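Long-range contacts in glutamine synthetase (Streptomyces coelicolor, PDB 4BAX), which is a ten-subunit member of the glutamine synthetase family, each chain joining a beta-grasp domain to a larger catalytic domain: residues 7-12 against 74-79; 61-66 against 194-199; 165-170 against 198-203. One frame throughout, in Å; residues are numbered along the deposited sequence.

Contact 1: residues 7-12 against 74-79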
ATOM      1  N   GLU A   7     -29.122   4.047 -29.863  1.00 32.48           N
ATOM      2  CA  GLU A   7     -28.358   5.070 -29.152  1.00 31.98           C
ATOM      3  C   GLU A   7     -28.330   6.369 -29.940  1.00 30.71           C
ATOM      4  O   GLU A   7     -27.674   6.469 -30.985  1.00 29.97           O
ATOM      5  CB  GLU A   7     -26.930   4.591 -28.896  1.00 32.97           C
ATOM      6  CG  GLU A   7     -26.138   5.459 -27.901  1.00 34.24           C
ATOM      7  CD  GLU A   7     -26.538   5.264 -26.436  1.00 35.50           C
ATOM      8  OE1 GLU A   7     -27.388   4.400 -26.135  1.00 36.14           O
ATOM      9  OE2 GLU A   7     -26.022   6.008 -25.577  1.00 35.93           O
ATOM     10  N   TYR A   8     -29.033   7.369 -29.413  1.00 30.38           N
ATOM     11  CA  TYR A   8     -29.136   8.657 -30.076  1.00 30.27           C
ATOM     12  C   TYR A   8     -27.973   9.515 -29.633  1.00 30.77           C
ATOM     13  O   TYR A   8     -27.791   9.766 -28.441  1.00 31.15           O
ATOM     14  CB  TYR A   8     -30.450   9.346 -29.738  1.00 29.67           C
ATOM     15  CG  TYR A   8     -31.631   8.902 -30.573  1.00 29.06           C
ATOM     16  CD1 TYR A   8     -31.930   7.549 -30.735  1.00 28.47           C
ATOM     17  CD2 TYR A   8     -32.473   9.828 -31.175  1.00 28.93           C
ATOM     18  CE1 TYR A   8     -33.030   7.139 -31.481  1.00 28.29           C
ATOM     19  CE2 TYR A   8     -33.582   9.417 -31.940  1.00 28.56           C
ATOM     20  CZ  TYR A   8     -33.855   8.074 -32.086  1.00 28.34           C
ATOM     21  OH  TYR A   8     -34.959   7.672 -32.838  1.00 28.28           O
ATOM     22  N   ILE A   9     -27.176   9.925 -30.604  1.00 30.59           N
ATOM     23  CA  ILE A   9     -25.947  10.652 -30.370  1.00 29.94           C
ATOM     24  C   ILE A   9     -26.072  12.020 -31.008  1.00 29.47           C
ATOM     25  O   ILE A   9     -26.562  12.145 -32.143  1.00 30.28           O
ATOM     26  CB  ILE A   9     -24.719   9.867 -30.949  1.00 17.61           C
ATOM     27  CG1 ILE A   9     -24.536   8.554 -30.162  1.00 17.25           C
ATOM     28  CG2 ILE A   9     -23.429  10.670 -30.912  1.00 13.23           C
ATOM     29  CD1 ILE A   9     -23.833   7.401 -30.938  1.00 18.63           C
ATOM     30  N   TRP A  10     -25.668  13.055 -30.285  1.00 28.07           N
ATOM     31  CA  TRP A  10     -25.684  14.376 -30.888  1.00 27.13           C
ATOM     32  C   TRP A  10     -24.519  15.218 -30.382  1.00 26.38           C
ATOM     33  O   TRP A  10     -23.790  14.779 -29.495  1.00 25.52           O
ATOM     34  CB  TRP A  10     -27.033  15.085 -30.704  1.00 27.20           C
ATOM     35  CG  TRP A  10     -27.316  15.593 -29.304  1.00 27.54           C
ATOM     36  CD1 TRP A  10     -27.137  16.871 -28.849  1.00 27.60           C
ATOM     37  CD2 TRP A  10     -27.853  14.848 -28.198  1.00 27.86           C
ATOM     38  NE1 TRP A  10     -27.522  16.965 -27.529  1.00 27.75           N
ATOM     39  CE2 TRP A  10     -27.964  15.742 -27.104  1.00 27.86           C
ATOM     40  CE3 TRP A  10     -28.239  13.515 -28.020  1.00 28.20           C
ATOM     41  CZ2 TRP A  10     -28.452  15.347 -25.854  1.00 28.03           C
ATOM     42  CZ3 TRP A  10     -28.726  13.122 -26.765  1.00 28.46           C
ATOM     43  CH2 TRP A  10     -28.829  14.036 -25.706  1.00 28.32           C
ATOM     44  N   ILE A  11     -24.327  16.388 -30.993  1.00 26.81           N
ATOM     45  CA  ILE A  11     -23.291  17.337 -30.611  1.00 27.19           C
ATOM     46  C   ILE A  11     -23.956  18.537 -29.944  1.00 27.66           C
ATOM     47  O   ILE A  11     -24.945  19.063 -30.446  1.00 27.20           O
ATOM     48  CB  ILE A  11     -22.471  17.765 -31.823  1.00 27.84           C
ATOM     49  CG1 ILE A  11     -21.610  16.592 -32.284  1.00 28.38           C
ATOM     50  CG2 ILE A  11     -21.550  18.935 -31.497  1.00 27.77           C
ATOM     51  CD1 ILE A  11     -21.974  16.107 -33.648  1.00 28.85           C
ATOM     52  N   ASP A  12     -23.412  18.960 -28.805  1.00 28.87           N
ATOM     53  CA  ASP A  12     -24.011  20.059 -28.056  1.00 29.70           C
ATOM     54  C   ASP A  12     -23.562  21.468 -28.501  1.00 30.19           C
ATOM     55  O   ASP A  12     -22.998  21.653 -29.585  1.00 29.68           O
ATOM     56  CB  ASP A  12     -23.922  19.847 -26.536  1.00 29.90           C
ATOM     57  CG  ASP A  12     -22.515  20.001 -25.987  1.00 30.08           C
ATOM     58  OD1 ASP A  12     -21.631  20.555 -26.677  1.00 30.01           O
ATOM     59  OD2 ASP A  12     -22.282  19.523 -24.857  1.00 30.45           O
ATOM     60  N   ASP A  74     -29.057  -3.953 -32.187  1.00 39.58           N
ATOM     61  CA  ASP A  74     -28.960  -2.608 -31.647  1.00 37.87           C
ATOM     62  C   ASP A  74     -28.191  -1.645 -32.561  1.00 35.47           C
ATOM     63  O   ASP A  74     -27.325  -2.067 -33.341  1.00 34.96           O
ATOM     64  CB  ASP A  74     -28.317  -2.689 -30.275  1.00 38.50           C
ATOM     65  CG  ASP A  74     -29.126  -3.551 -29.317  1.00 39.33           C
ATOM     66  OD1 ASP A  74     -30.345  -3.734 -29.538  1.00 39.38           O
ATOM     67  OD2 ASP A  74     -28.539  -4.033 -28.325  1.00 39.90           O
ATOM     68  N   ILE A  75     -28.550  -0.361 -32.507  1.00 33.90           N
ATOM     69  CA  ILE A  75     -27.996   0.606 -33.456  1.00 32.67           C
ATOM     70  C   ILE A  75     -27.601   1.944 -32.821  1.00 31.29           C
ATOM     71  O   ILE A  75     -28.104   2.324 -31.760  1.00 31.08           O
ATOM     72  CB  ILE A  75     -28.992   0.885 -34.616  1.00 36.69           C
ATOM     73  CG1 ILE A  75     -30.352   1.284 -34.046  1.00 36.80           C
ATOM     74  CG2 ILE A  75     -29.110  -0.319 -35.560  1.00 36.70           C
ATOM     75  CD1 ILE A  75     -31.002   2.419 -34.766  1.00 36.97           C
ATOM     76  N   LEU A  76     -26.735   2.674 -33.519  1.00 30.04           N
ATOM     77  CA  LEU A  76     -26.378   4.038 -33.139  1.00 28.03           C
ATOM     78  C   LEU A  76     -27.089   4.999 -34.072  1.00 26.68           C
ATOM     79  O   LEU A  76     -27.133   4.777 -35.287  1.00 26.09           O
ATOM     80  CB  LEU A  76     -24.879   4.256 -33.212  1.00 27.31           C
ATOM     81  CG  LEU A  76     -24.087   3.171 -32.513  1.00 27.34           C
ATOM     82  CD1 LEU A  76     -22.627   3.341 -32.910  1.00 27.27           C
ATOM     83  CD2 LEU A  76     -24.302   3.220 -30.998  1.00 27.24           C
ATOM     84  N   VAL A  77     -27.675   6.044 -33.508  1.00 26.62           N
ATOM     85  CA  VAL A  77     -28.374   7.023 -34.314  1.00 27.46           C
ATOM     86  C   VAL A  77     -27.782   8.409 -34.099  1.00 28.17           C
ATOM     87  O   VAL A  77     -28.016   9.038 -33.058  1.00 28.86           O
ATOM     88  CB  VAL A  77     -29.889   7.068 -33.984  1.00 27.65           C
ATOM     89  CG1 VAL A  77     -30.640   7.757 -35.089  1.00 27.63           C
ATOM     90  CG2 VAL A  77     -30.443   5.678 -33.798  1.00 27.87           C
ATOM     91  N   LEU A  78     -27.031   8.891 -35.086  1.00 27.98           N
ATOM     92  CA  LEU A  78     -26.502  10.245 -35.028  1.00 28.30           C
ATOM     93  C   LEU A  78     -27.568  11.247 -35.479  1.00 28.54           C
ATOM     94  O   LEU A  78     -28.133  11.088 -36.553  1.00 27.57           O
ATOM     95  CB  LEU A  78     -25.253  10.369 -35.907  1.00 28.04           C
ATOM     96  CG  LEU A  78     -24.592  11.744 -35.946  1.00 27.69           C
ATOM     97  CD1 LEU A  78     -23.981  12.128 -34.596  1.00 27.16           C
ATOM     98  CD2 LEU A  78     -23.562  11.802 -37.058  1.00 27.71           C
ATOM     99  N   CYS A  79     -27.774  12.312 -34.695  1.00 29.94           N
ATOM    100  CA  CYS A  79     -28.863  13.281 -34.954  1.00 31.14           C
ATOM    101  C   CYS A  79     -28.335  14.683 -35.132  1.00 32.82           C
ATOM    102  O   CYS A  79     -27.209  15.004 -34.741  1.00 32.81           O
ATOM    103  CB  CYS A  79     -29.878  13.299 -33.801  1.00 30.72           C
ATOM    104  SG  CYS A  79     -30.681  11.737 -33.393  1.00 37.33           S
TER
HETATM  105  O   HOH W   1     -25.704  16.690 -33.268  1.00 18.08           O
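Two neighbouring parallel strands of the beta-grasp sheet, 3-11 and 75-82, meet here. Four backbone hydrogen bonds join them. Glu7 N gives a straight bond to Ile75 O (2.8 Å, 170°), lying in the carbonyl plane. Glu7 O then accepts from Val77 N at 2.6 Å, with the donor above the carbonyl plane. Ile9 repeats the pattern: its N bonds to Val77 O at 2.7 Å, and its O takes Cys79 N almost along the C=O axis. This is parallel pairing, one residue of 7-12 bonding to the two that flank its partner. Strand 3-11 has the antiparallel strand 20-28 on its other edge. On one face of the sheet, Val77 CB sits over one face of the Tyr8 ring, offset toward its rim and 4.2 Å from its centroid, a CH-pi contact. Cys79 SG approaches the same ring obliquely, 3.4 Å from Tyr8 CD2. Tyr8 OH is hydrogen-bonded to Pro38 O. Ile9, Leu76 and Leu78 share the other face, where helix 190-210 packs. Ile9 CD1 touches Leu76 CB, and Ile9 CG2 meets Leu78 CD1 at 4.0 Å. Past the last direct bond, a water accepts from Ile11 N and donates to Cys79 O.

Contact 2: residues 61-66 against 194-199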
ATOM      1  N   PRO A  61     -32.626  12.215 -36.639  1.00 32.71           N
ATOM      2  CA  PRO A  61     -31.658  11.230 -37.151  1.00 32.26           C
ATOM      3  C   PRO A  61     -31.132  11.639 -38.528  1.00 32.52           C
ATOM      4  O   PRO A  61     -31.922  12.071 -39.375  1.00 33.02           O
ATOM      5  CB  PRO A  61     -32.490   9.943 -37.275  1.00 32.25           C
ATOM      6  CG  PRO A  61     -33.631  10.118 -36.313  1.00 32.38           C
ATOM      7  CD  PRO A  61     -33.851  11.581 -36.102  1.00 32.50           C
ATOM      8  N   VAL A  62     -29.819  11.575 -38.737  1.00 32.17           N
ATOM      9  CA  VAL A  62     -29.258  11.886 -40.052  1.00 32.46           C
ATOM     10  C   VAL A  62     -28.404  10.727 -40.544  1.00 32.82           C
ATOM     11  O   VAL A  62     -28.103  10.614 -41.738  1.00 32.87           O
ATOM     12  CB  VAL A  62     -28.448  13.215 -40.044  1.00 32.55           C
ATOM     13  CG1 VAL A  62     -29.338  14.363 -39.603  1.00 32.42           C
ATOM     14  CG2 VAL A  62     -27.226  13.104 -39.137  1.00 32.36           C
ATOM     15  N   PHE A  63     -27.969   9.897 -39.602  1.00 33.40           N
ATOM     16  CA  PHE A  63     -27.111   8.763 -39.915  1.00 33.95           C
ATOM     17  C   PHE A  63     -27.330   7.684 -38.870  1.00 33.41           C
ATOM     18  O   PHE A  63     -27.524   8.005 -37.699  1.00 32.46           O
ATOM     19  CB  PHE A  63     -25.647   9.195 -39.952  1.00 34.78           C
ATOM     20  CG  PHE A  63     -24.680   8.051 -40.153  1.00 35.87           C
ATOM     21  CD1 PHE A  63     -24.339   7.654 -41.441  1.00 36.77           C
ATOM     22  CD2 PHE A  63     -24.100   7.387 -39.071  1.00 36.05           C
ATOM     23  CE1 PHE A  63     -23.445   6.602 -41.657  1.00 37.31           C
ATOM     24  CE2 PHE A  63     -23.204   6.338 -39.275  1.00 36.52           C
ATOM     25  CZ  PHE A  63     -22.874   5.947 -40.572  1.00 37.10           C
ATOM     26  N   SER A  64     -27.248   6.416 -39.284  1.00 34.00           N
ATOM     27  CA  SER A  64     -27.398   5.279 -38.357  1.00 33.94           C
ATOM     28  C   SER A  64     -26.514   4.107 -38.775  1.00 33.39           C
ATOM     29  O   SER A  64     -26.205   3.935 -39.957  1.00 33.18           O
ATOM     30  CB  SER A  64     -28.858   4.830 -38.222  1.00 34.52           C
ATOM     31  OG  SER A  64     -29.279   4.126 -39.383  1.00 35.19           O
ATOM     32  N   CYS A  65     -26.113   3.306 -37.796  1.00 32.83           N
ATOM     33  CA  CYS A  65     -25.244   2.179 -38.057  1.00 32.46           C
ATOM     34  C   CYS A  65     -25.439   1.180 -36.924  1.00 32.64           C
ATOM     35  O   CYS A  65     -26.011   1.531 -35.879  1.00 33.10           O
ATOM     36  CB  CYS A  65     -23.797   2.642 -38.146  1.00 32.33           C
ATOM     37  SG  CYS A  65     -23.244   3.401 -36.653  1.00 31.41           S
ATOM     38  N   PRO A  66     -24.898  -0.041 -37.079  1.00 32.21           N
ATOM     39  CA  PRO A  66     -24.979  -0.994 -35.970  1.00 32.14           C
ATOM     40  C   PRO A  66     -24.206  -0.542 -34.742  1.00 32.55           C
ATOM     41  O   PRO A  66     -23.174   0.110 -34.879  1.00 32.76           O
ATOM     42  CB  PRO A  66     -24.330  -2.250 -36.559  1.00 32.01           C
ATOM     43  CG  PRO A  66     -24.470  -2.103 -38.047  1.00 31.92           C
ATOM     44  CD  PRO A  66     -24.293  -0.642 -38.284  1.00 31.93           C
ATOM     45  N   SER A 194     -18.019  13.373 -42.258  1.00 33.92           N
ATOM     46  CA  SER A 194     -18.228  14.120 -41.033  1.00 32.61           C
ATOM     47  C   SER A 194     -19.055  13.336 -40.045  1.00 32.49           C
ATOM     48  O   SER A 194     -18.739  13.293 -38.847  1.00 32.46           O
ATOM     49  CB  SER A 194     -18.913  15.456 -41.345  1.00 31.77           C
ATOM     50  OG  SER A 194     -18.053  16.396 -41.965  1.00 31.26           O
ATOM     51  N   ASP A 195     -20.094  12.691 -40.566  1.00 32.25           N
ATOM     52  CA  ASP A 195     -20.985  11.873 -39.764  1.00 31.86           C
ATOM     53  C   ASP A 195     -20.227  10.686 -39.187  1.00 31.61           C
ATOM     54  O   ASP A 195     -20.364  10.392 -37.991  1.00 32.08           O
ATOM     55  CB  ASP A 195     -22.174  11.380 -40.594  1.00 32.02           C
ATOM     56  CG  ASP A 195     -23.184  12.489 -40.883  1.00 32.68           C
ATOM     57  OD1 ASP A 195     -23.182  13.512 -40.156  1.00 32.71           O
ATOM     58  OD2 ASP A 195     -23.981  12.354 -41.842  1.00 33.17           O
ATOM     59  N   GLN A 196     -19.413  10.019 -40.014  1.00 30.71           N
ATOM     60  CA  GLN A 196     -18.694   8.815 -39.567  1.00 29.62           C
ATOM     61  C   GLN A 196     -17.627   9.134 -38.508  1.00 28.88           C
ATOM     62  O   GLN A 196     -17.500   8.417 -37.513  1.00 28.87           O
ATOM     63  CB  GLN A 196     -18.069   8.062 -40.761  1.00 29.37           C
ATOM     64  CG  GLN A 196     -19.065   7.479 -41.779  1.00 29.91           C
ATOM     65  CD  GLN A 196     -18.471   6.381 -42.681  1.00 30.33           C
ATOM     66  OE1 GLN A 196     -17.353   5.916 -42.457  1.00 30.55           O
ATOM     67  NE2 GLN A 196     -19.242   5.943 -43.687  1.00 30.27           N
ATOM     68  N   LEU A 197     -16.940  10.263 -38.685  1.00 28.16           N
ATOM     69  CA  LEU A 197     -15.905  10.719 -37.757  1.00 27.52           C
ATOM     70  C   LEU A 197     -16.466  11.022 -36.356  1.00 27.84           C
ATOM     71  O   LEU A 197     -15.833  10.684 -35.323  1.00 27.40           O
ATOM     72  CB  LEU A 197     -15.181  11.949 -38.325  1.00 26.70           C
ATOM     73  CG  LEU A 197     -14.095  12.553 -37.420  1.00 25.87           C
ATOM     74  CD1 LEU A 197     -13.081  11.486 -36.992  1.00 25.28           C
ATOM     75  CD2 LEU A 197     -13.365  13.719 -38.088  1.00 25.54           C
ATOM     76  N   TRP A 198     -17.647  11.651 -36.321  1.00 27.84           N
ATOM     77  CA  TRP A 198     -18.294  11.947 -35.045  1.00 27.42           C
ATOM     78  C   TRP A 198     -18.655  10.664 -34.320  1.00 26.81           C
ATOM     79  O   TRP A 198     -18.431  10.519 -33.108  1.00 26.97           O
ATOM     80  CB  TRP A 198     -19.549  12.813 -35.239  1.00 27.04           C
ATOM     81  CG  TRP A 198     -19.249  14.274 -35.177  1.00 26.56           C
ATOM     82  CD1 TRP A 198     -19.490  15.223 -36.153  1.00 26.50           C
ATOM     83  CD2 TRP A 198     -18.588  14.955 -34.116  1.00 26.22           C
ATOM     84  NE1 TRP A 198     -19.050  16.462 -35.731  1.00 26.16           N
ATOM     85  CE2 TRP A 198     -18.487  16.323 -34.487  1.00 26.20           C
ATOM     86  CE3 TRP A 198     -18.082  14.551 -32.872  1.00 25.95           C
ATOM     87  CZ2 TRP A 198     -17.898  17.283 -33.649  1.00 26.05           C
ATOM     88  CZ3 TRP A 198     -17.493  15.505 -32.046  1.00 25.58           C
ATOM     89  CH2 TRP A 198     -17.412  16.853 -32.437  1.00 25.76           C
ATOM     90  N   VAL A 199     -19.148   9.712 -35.097  1.00 25.73           N
ATOM     91  CA  VAL A 199     -19.520   8.432 -34.554  1.00 24.98           C
ATOM     92  C   VAL A 199     -18.261   7.675 -34.118  1.00 25.38           C
ATOM     93  O   VAL A 199     -18.207   7.052 -33.049  1.00 25.47           O
ATOM     94  CB  VAL A 199     -20.354   7.629 -35.555  1.00 23.91           C
ATOM     95  CG1 VAL A 199     -20.546   6.217 -35.043  1.00 23.59           C
ATOM     96  CG2 VAL A 199     -21.703   8.313 -35.792  1.00 23.33           C
TER
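Asp195 is the first residue of helix segment 194-199 to reach strand 61-66. Its side chain slides past Phe63 in the opposite direction. Asp195 OD2 comes within 4.0 Å of Phe63 CB, while OD1 lies near Val62 CG2. The ring and carboxylate planes are 38° apart. No hydrogen bond crosses to the strand. The carboxylate is buried but well held: OD2 forms a salt bridge with Arg94 and OD1 bonds to Tyr324 OH. The positive charge of Arg94 probably favours the ionised form. Gln196 offers its aliphatic part, with CG 4.3 Å from Phe63 CZ at the tip of the ring. Its OE1 accepts a hydrogen bond from Gly168 N. Here helix 190-210 of the catalytic domain packs against the beta-grasp sheet, the short axes crossing at -59°. The strand has a classic beta bulge, where Val62 and Phe63 both face Leu78 on the next strand. Both residues point their CB toward the helix. Phe63 CG is anti to its backbone N (chi1 175°), which sets the ring against Asp195, Gln196 and Val199. One turn after Asp195, Val199 divides its two methyls. CG2 lies 4.2 Å from Phe63 CD2, approaching the ring obliquely. CG1 lies 4.2 Å from Cys65 SG, two residues further along the strand.

Contact 3: residues 165-170 against 198-203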
ATOM      1  N   ALA A 165     -19.250  -1.404 -37.090  1.00 30.96           N
ATOM      2  CA  ALA A 165     -20.203  -0.323 -37.349  1.00 29.61           C
ATOM      3  C   ALA A 165     -20.284   0.064 -38.842  1.00 29.07           C
ATOM      4  O   ALA A 165     -21.212   0.769 -39.254  1.00 28.41           O
ATOM      5  CB  ALA A 165     -19.854   0.890 -36.511  1.00 28.74           C
ATOM      6  N   GLY A 166     -19.310  -0.385 -39.638  1.00 29.02           N
ATOM      7  CA  GLY A 166     -19.300  -0.091 -41.059  1.00 29.20           C
ATOM      8  C   GLY A 166     -18.639   1.197 -41.514  1.00 29.21           C
ATOM      9  O   GLY A 166     -18.748   1.595 -42.681  1.00 29.64           O
ATOM     10  N   LEU A 167     -17.897   1.833 -40.623  1.00 29.03           N
ATOM     11  CA  LEU A 167     -17.256   3.099 -40.956  1.00 28.38           C
ATOM     12  C   LEU A 167     -16.069   2.951 -41.905  1.00 28.94           C
ATOM     13  O   LEU A 167     -15.402   1.906 -41.925  1.00 29.59           O
ATOM     14  CB  LEU A 167     -16.830   3.814 -39.696  1.00 27.31           C
ATOM     15  CG  LEU A 167     -17.900   3.917 -38.623  1.00 26.29           C
ATOM     16  CD1 LEU A 167     -17.315   4.750 -37.447  1.00 15.71           C
ATOM     17  CD2 LEU A 167     -19.155   4.541 -39.227  1.00 25.49           C
ATOM     18  N   GLY A 168     -15.830   3.971 -42.727  1.00 28.64           N
ATOM     19  CA  GLY A 168     -14.763   3.886 -43.710  1.00 28.53           C
ATOM     20  C   GLY A 168     -13.424   4.245 -43.095  1.00 28.49           C
ATOM     21  O   GLY A 168     -12.921   5.370 -43.223  1.00 28.10           O
ATOM     22  N   ILE A 169     -12.843   3.270 -42.408  1.00 28.57           N
ATOM     23  CA  ILE A 169     -11.549   3.463 -41.800  1.00 28.82           C
ATOM     24  C   ILE A 169     -10.528   2.886 -42.757  1.00 29.40           C
ATOM     25  O   ILE A 169     -10.664   1.735 -43.176  1.00 29.19           O
ATOM     26  CB  ILE A 169     -11.455   2.712 -40.467  1.00 28.71           C
ATOM     27  CG1 ILE A 169     -12.649   3.064 -39.573  1.00 28.43           C
ATOM     28  CG2 ILE A 169     -10.131   3.016 -39.783  1.00 28.67           C
ATOM     29  CD1 ILE A 169     -12.675   4.518 -39.169  1.00 28.08           C
ATOM     30  N   SER A 170      -9.497   3.660 -43.093  1.00 30.06           N
ATOM     31  CA  SER A 170      -8.500   3.159 -44.042  1.00 30.69           C
ATOM     32  C   SER A 170      -7.270   2.634 -43.351  1.00 30.30           C
ATOM     33  O   SER A 170      -6.555   1.782 -43.916  1.00 30.46           O
ATOM     34  CB  SER A 170      -8.107   4.227 -45.068  1.00 31.52           C
ATOM     35  OG  SER A 170      -7.923   5.487 -44.448  1.00 32.18           O
ATOM     36  N   TRP A 198     -17.647  11.651 -36.321  1.00 27.84           N
ATOM     37  CA  TRP A 198     -18.294  11.947 -35.045  1.00 27.42           C
ATOM     38  C   TRP A 198     -18.655  10.664 -34.320  1.00 26.81           C
ATOM     39  O   TRP A 198     -18.431  10.519 -33.108  1.00 26.97           O
ATOM     40  CB  TRP A 198     -19.549  12.813 -35.239  1.00 27.04           C
ATOM     41  CG  TRP A 198     -19.249  14.274 -35.177  1.00 26.56           C
ATOM     42  CD1 TRP A 198     -19.490  15.223 -36.153  1.00 26.50           C
ATOM     43  CD2 TRP A 198     -18.588  14.955 -34.116  1.00 26.22           C
ATOM     44  NE1 TRP A 198     -19.050  16.462 -35.731  1.00 26.16           N
ATOM     45  CE2 TRP A 198     -18.487  16.323 -34.487  1.00 26.20           C
ATOM     46  CE3 TRP A 198     -18.082  14.551 -32.872  1.00 25.95           C
ATOM     47  CZ2 TRP A 198     -17.898  17.283 -33.649  1.00 26.05           C
ATOM     48  CZ3 TRP A 198     -17.493  15.505 -32.046  1.00 25.58           C
ATOM     49  CH2 TRP A 198     -17.412  16.853 -32.437  1.00 25.76           C
ATOM     50  N   VAL A 199     -19.148   9.712 -35.097  1.00 25.73           N
ATOM     51  CA  VAL A 199     -19.520   8.432 -34.554  1.00 24.98           C
ATOM     52  C   VAL A 199     -18.261   7.675 -34.118  1.00 25.38           C
ATOM     53  O   VAL A 199     -18.207   7.052 -33.049  1.00 25.47           O
ATOM     54  CB  VAL A 199     -20.354   7.629 -35.555  1.00 23.91           C
ATOM     55  CG1 VAL A 199     -20.546   6.217 -35.043  1.00 23.59           C
ATOM     56  CG2 VAL A 199     -21.703   8.313 -35.792  1.00 23.33           C
ATOM     57  N   ALA A 200     -17.227   7.771 -34.948  1.00 25.26           N
ATOM     58  CA  ALA A 200     -15.969   7.141 -34.622  1.00 24.69           C
ATOM     59  C   ALA A 200     -15.339   7.756 -33.343  1.00 24.66           C
ATOM     60  O   ALA A 200     -14.755   7.029 -32.521  1.00 23.98           O
ATOM     61  CB  ALA A 200     -14.999   7.199 -35.823  1.00 23.98           C
ATOM     62  N   ARG A 201     -15.480   9.075 -33.169  1.00 24.45           N
ATOM     63  CA  ARG A 201     -15.040   9.737 -31.937  1.00 24.27           C
ATOM     64  C   ARG A 201     -15.851   9.206 -30.768  1.00 24.81           C
ATOM     65  O   ARG A 201     -15.317   8.871 -29.700  1.00 25.86           O
ATOM     66  CB  ARG A 201     -15.207  11.258 -32.016  1.00 24.00           C
ATOM     67  CG  ARG A 201     -14.074  11.992 -32.734  1.00 23.83           C
ATOM     68  CD  ARG A 201     -14.595  13.297 -33.377  1.00 23.89           C
ATOM     69  NE  ARG A 201     -13.525  14.111 -33.959  1.00 23.72           N
ATOM     70  CZ  ARG A 201     -13.477  15.447 -33.957  1.00 23.13           C
ATOM     71  NH1 ARG A 201     -14.454  16.171 -33.408  1.00 22.94           N
ATOM     72  NH2 ARG A 201     -12.440  16.068 -34.525  1.00 22.58           N
ATOM     73  N   TRP A 202     -17.156   9.130 -30.973  1.00 24.05           N
ATOM     74  CA  TRP A 202     -18.017   8.678 -29.907  1.00 24.19           C
ATOM     75  C   TRP A 202     -17.612   7.250 -29.530  1.00 24.33           C
ATOM     76  O   TRP A 202     -17.574   6.903 -28.343  1.00 24.60           O
ATOM     77  CB  TRP A 202     -19.505   8.770 -30.305  1.00 24.50           C
ATOM     78  CG  TRP A 202     -20.419   8.372 -29.179  1.00 25.07           C
ATOM     79  CD1 TRP A 202     -20.943   9.207 -28.222  1.00 25.18           C
ATOM     80  CD2 TRP A 202     -20.911   7.049 -28.870  1.00 25.15           C
ATOM     81  NE1 TRP A 202     -21.721   8.482 -27.337  1.00 25.42           N
ATOM     82  CE2 TRP A 202     -21.724   7.163 -27.718  1.00 25.35           C
ATOM     83  CE3 TRP A 202     -20.735   5.787 -29.447  1.00 25.13           C
ATOM     84  CZ2 TRP A 202     -22.370   6.064 -27.147  1.00 25.27           C
ATOM     85  CZ3 TRP A 202     -21.374   4.706 -28.873  1.00 25.38           C
ATOM     86  CH2 TRP A 202     -22.184   4.851 -27.737  1.00 25.29           C
ATOM     87  N   LEU A 203     -17.276   6.439 -30.531  1.00 24.10           N
ATOM     88  CA  LEU A 203     -16.851   5.066 -30.292  1.00 23.56           C
ATOM     89  C   LEU A 203     -15.510   4.986 -29.539  1.00 23.25           C
ATOM     90  O   LEU A 203     -15.292   4.047 -28.749  1.00 23.28           O
ATOM     91  CB  LEU A 203     -16.774   4.307 -31.609  1.00 23.36           C
ATOM     92  CG  LEU A 203     -18.103   3.820 -32.191  1.00 23.16           C
ATOM     93  CD1 LEU A 203     -17.881   3.293 -33.611  1.00 23.64           C
ATOM     94  CD2 LEU A 203     -18.728   2.737 -31.324  1.00 22.60           C
TER
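Leu167 carries this contact, with Ala200 and Leu203 as its main partners. No hydrogen bond crosses between the segments; the packing is apolar. The Leu167 side chain is extended, with CG anti to the carbonyl carbon (chi1 -49°) and chi2 near 180°. This sends one methyl, CD1, tip first against helix 190-210. Leu167 CD1 lies 3.7 Å from Ala200 CB, the closest approach between the segments. The methyl also lies 3.9 Å from Ala200 N, close to the helix backbone. The same methyl meets Leu203 CD1 at 4.1 Å, and Val199 CG1 at 4.3 Å. Three side chains of the helix therefore gather around a single leucine methyl. Val199 and Leu203 are one turn apart on the helix, joined by the backbone hydrogen bond from Leu203 N to Val199 O. Leu203 CD1 also reaches Ala165 CB at 4.3 Å. Ala165 and Leu167 thus bring their side chains to the same helix from either side of Gly166. That glycine has a positive phi of 87° and closes helix 152-164 with a Schellman motif. Gly168 then centres an inverse gamma turn. The chain next enters strand 169-174, which pairs with strand 180-188. The contact belongs to a helix-to-strand connection in the catalytic domain: a Schellman-capped helix, a short apolar turn packed on a second helix, and the start of a strand.

From the N terminus, strand 3-11 opens contact 1. The chain passes through 61-66, the first half of contact 2, before 74-79 closes contact 1. Contacts 1 and 2 therefore cross. They meet in one sheet, where strands 56-66 and 75-82 are neighbours and Leu76 N probably bonds to Cys65 O. Contact 3 starts after contact 1 has closed. It opens at 165-170, inside the long loop that contact 2 closes at 194-199, and ends on the same helix, sharing Trp198 and Val199. Helix 190-210 is the common element. Its Trp198 and Trp202 also reach Ile11 and Ile9 of contact 1, so the helix ties the beta-grasp sheet to the catalytic domain.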